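PDB 6B2Y: solute-binding periplasmic protein of iron/siderophore ABC transporter from Yersinia pestis, which probably binds chelated iron in the periplasm and delivers it to an ABC transporter for uptake across the inner membrane. Local coordinates for residues F242-G247 against I251-L256. Sequence-based numbering, arbitrary orientation.
Sequences FIDQAG and IAKNLL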
loop_
_atom_site.group_PDB
_atom_site.type_symbol
_atom_site.label_atom_id
_atom_site.label_comp_id
_atom_site.label_asym_id
_atom_site.label_seq_id
_atom_site.Cartn_x
_atom_site.Cartn_y
_atom_site.Cartn_z
ATOM N N PHE A 242 -11.117 0.293 -1.474
ATOM C CA PHE A 242 -11.263 -0.406 -0.196
ATOM C C PHE A 242 -12.526 0.029 0.522
ATOM O O PHE A 242 -13.191 -0.792 1.172
ATOM C CB PHE A 242 -10.060 -0.149 0.718
ATOM C CG PHE A 242 -8.725 -0.341 0.049
ATOM C CD1 PHE A 242 -8.570 -1.221 -1.013
ATOM C CD2 PHE A 242 -7.609 0.350 0.521
ATOM C CE1 PHE A 242 -7.327 -1.388 -1.616
ATOM C CE2 PHE A 242 -6.378 0.186 -0.075
ATOM C CZ PHE A 242 -6.241 -0.670 -1.142
ATOM N N ILE A 243 -12.837 1.322 0.462
ATOM C CA ILE A 243 -14.090 1.809 1.032
ATOM C C ILE A 243 -15.277 1.080 0.410
ATOM O O ILE A 243 -16.154 0.570 1.126
ATOM C CB ILE A 243 -14.200 3.329 0.844
ATOM C CG1 ILE A 243 -13.144 4.021 1.709
ATOM C CG2 ILE A 243 -15.598 3.831 1.213
ATOM C CD1 ILE A 243 -13.028 5.511 1.420
ATOM N N ASP A 244 -15.308 1.013 -0.928
ATOM C CA ASP A 244 -16.377 0.318 -1.650
ATOM C C ASP A 244 -16.525 -1.122 -1.167
ATOM O O ASP A 244 -17.626 -1.557 -0.808
ATOM C CB ASP A 244 -16.113 0.326 -3.168
ATOM C CG ASP A 244 -16.119 1.725 -3.784
ATOM O OD1 ASP A 244 -16.450 2.716 -3.101
ATOM O OD2 ASP A 244 -15.775 1.842 -4.985
ATOM N N GLN A 245 -15.427 -1.890 -1.174
ATOM C CA GLN A 245 -15.523 -3.300 -0.813
ATOM C C GLN A 245 -15.923 -3.483 0.640
ATOM O O GLN A 245 -16.554 -4.487 0.991
ATOM C CB GLN A 245 -14.193 -4.015 -1.067
ATOM C CG GLN A 245 -13.842 -4.151 -2.538
ATOM C CD GLN A 245 -12.486 -4.813 -2.748
ATOM O OE1 GLN A 245 -12.408 -6.011 -3.006
ATOM N NE2 GLN A 245 -11.417 -4.030 -2.646
ATOM N N ALA A 246 -15.560 -2.532 1.500
ATOM C CA ALA A 246 -15.906 -2.617 2.909
ATOM C C ALA A 246 -17.309 -2.107 3.177
ATOM O O ALA A 246 -17.706 -2.013 4.342
ATOM C CB ALA A 246 -14.889 -1.839 3.758
ATOM N N GLY A 247 -18.063 -1.774 2.132
ATOM C CA GLY A 247 -19.440 -1.372 2.324
ATOM C C GLY A 247 -19.659 0.061 2.744
ATOM O O GLY A 247 -20.723 0.381 3.288
ATOM N N ILE A 251 -17.301 9.637 -0.024
ATOM C CA ILE A 251 -17.825 10.952 -0.394
ATOM C C ILE A 251 -17.003 11.610 -1.491
ATOM O O ILE A 251 -17.471 12.564 -2.124
ATOM C CB ILE A 251 -17.914 11.887 0.839
ATOM C CG1 ILE A 251 -16.510 12.256 1.335
ATOM C CG2 ILE A 251 -18.749 11.231 1.937
ATOM C CD1 ILE A 251 -16.386 13.638 1.988
ATOM N N ALA A 252 -15.785 11.129 -1.741
ATOM C CA ALA A 252 -14.948 11.701 -2.788
ATOM C C ALA A 252 -15.120 11.008 -4.144
ATOM O O ALA A 252 -14.605 11.518 -5.142
ATOM C CB ALA A 252 -13.469 11.661 -2.362
ATOM N N LYS A 253 -15.864 9.897 -4.208
ATOM C CA LYS A 253 -15.939 9.112 -5.442
ATOM C C LYS A 253 -16.488 9.941 -6.601
ATOM O O LYS A 253 -15.945 9.909 -7.710
ATOM C CB LYS A 253 -16.794 7.861 -5.221
ATOM C CG LYS A 253 -16.751 6.856 -6.387
ATOM C CD LYS A 253 -17.505 5.560 -6.040
ATOM C CE LYS A 253 -17.159 4.433 -7.018
ATOM N NZ LYS A 253 -17.733 3.102 -6.638
ATOM N N ASN A 254 -17.568 10.690 -6.365
ATOM C CA ASN A 254 -18.124 11.551 -7.404
ATOM C C ASN A 254 -17.363 12.861 -7.570
ATOM O O ASN A 254 -17.680 13.625 -8.487
ATOM C CB ASN A 254 -19.592 11.882 -7.112
ATOM C CG ASN A 254 -20.465 10.646 -6.989
ATOM O OD1 ASN A 254 -20.379 9.721 -7.803
ATOM N ND2 ASN A 254 -21.317 10.625 -5.965
ATOM N N LEU A 255 -16.375 13.145 -6.723
ATOM C CA LEU A 255 -15.728 14.453 -6.719
ATOM C C LEU A 255 -14.441 14.505 -7.525
ATOM O O LEU A 255 -13.929 15.604 -7.773
ATOM C CB LEU A 255 -15.425 14.902 -5.279
ATOM C CG LEU A 255 -16.598 15.289 -4.374
ATOM C CD1 LEU A 255 -16.092 15.569 -2.974
ATOM C CD2 LEU A 255 -17.339 16.498 -4.935
ATOM N N LEU A 256 -13.894 13.361 -7.922
ATOM C CA LEU A 256 -12.620 13.320 -8.617
ATOM C C LEU A 256 -12.757 12.524 -9.904
ATOM O O LEU A 256 -13.522 11.555 -9.964
ATOM C CB LEU A 256 -11.523 12.683 -7.748
ATOM C CG LEU A 256 -11.215 13.399 -6.430
ATOM C CD1 LEU A 256 -10.078 12.710 -5.673
ATOM C CD2 LEU A 256 -10.875 14.854 -6.705
#
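A surface salt bridge between Asp244, in the last turn of helix 239-245, and Lys253, in the loop that follows strand 249-250, illustrates how a long side chain can join two chain segments whose backbones stay well apart. The CA atoms of Asp244 and Lys253 are 9.6 Å from each other, and the lysine spans most of that gap. Its CG is anti to the backbone N (chi1 -171°), and the chain runs on fully extended, carrying the ammonium group out to the carboxylate. One oxygen takes the bond: Lys253 NZ donates to Asp244 OD2 at 2.9 Å, whereas Asp244 OD1 is 3.8 Å from Lys253 NZ. NZ comes from above the carboxylate plane, about 50° out of it. The methylene next to the charge follows at 3.6 Å, Lys253 CE to Asp244 OD2. A bound sodium ion lies about 4 Å from the Asp244 side chain; a second positive charge at that range may further stabilise the ionised carboxylate.

In this periplasmic binding protein the bridge links the end of helix 239-245 to the loop beyond strand 249-250, an outermost strand of the mixed sheet. Helix 239-245 closes in a Schellman motif, with Gly247 at positive phi as the C-prime residue, Gly248 N bonded to Ile243 O, and Gly247 N bonded to Asp244 O at 3.0 Å. The chain then forms strand 249-250, beside strand 217-221, before turning into 251-256. One residue earlier on the helix than Asp244, Ile243 packs on Val218 and Ile220 of strand 217-221. On the loop side, Lys236 NZ hydrogen-bonds the carbonyl oxygens of both Lys253 and Leu256.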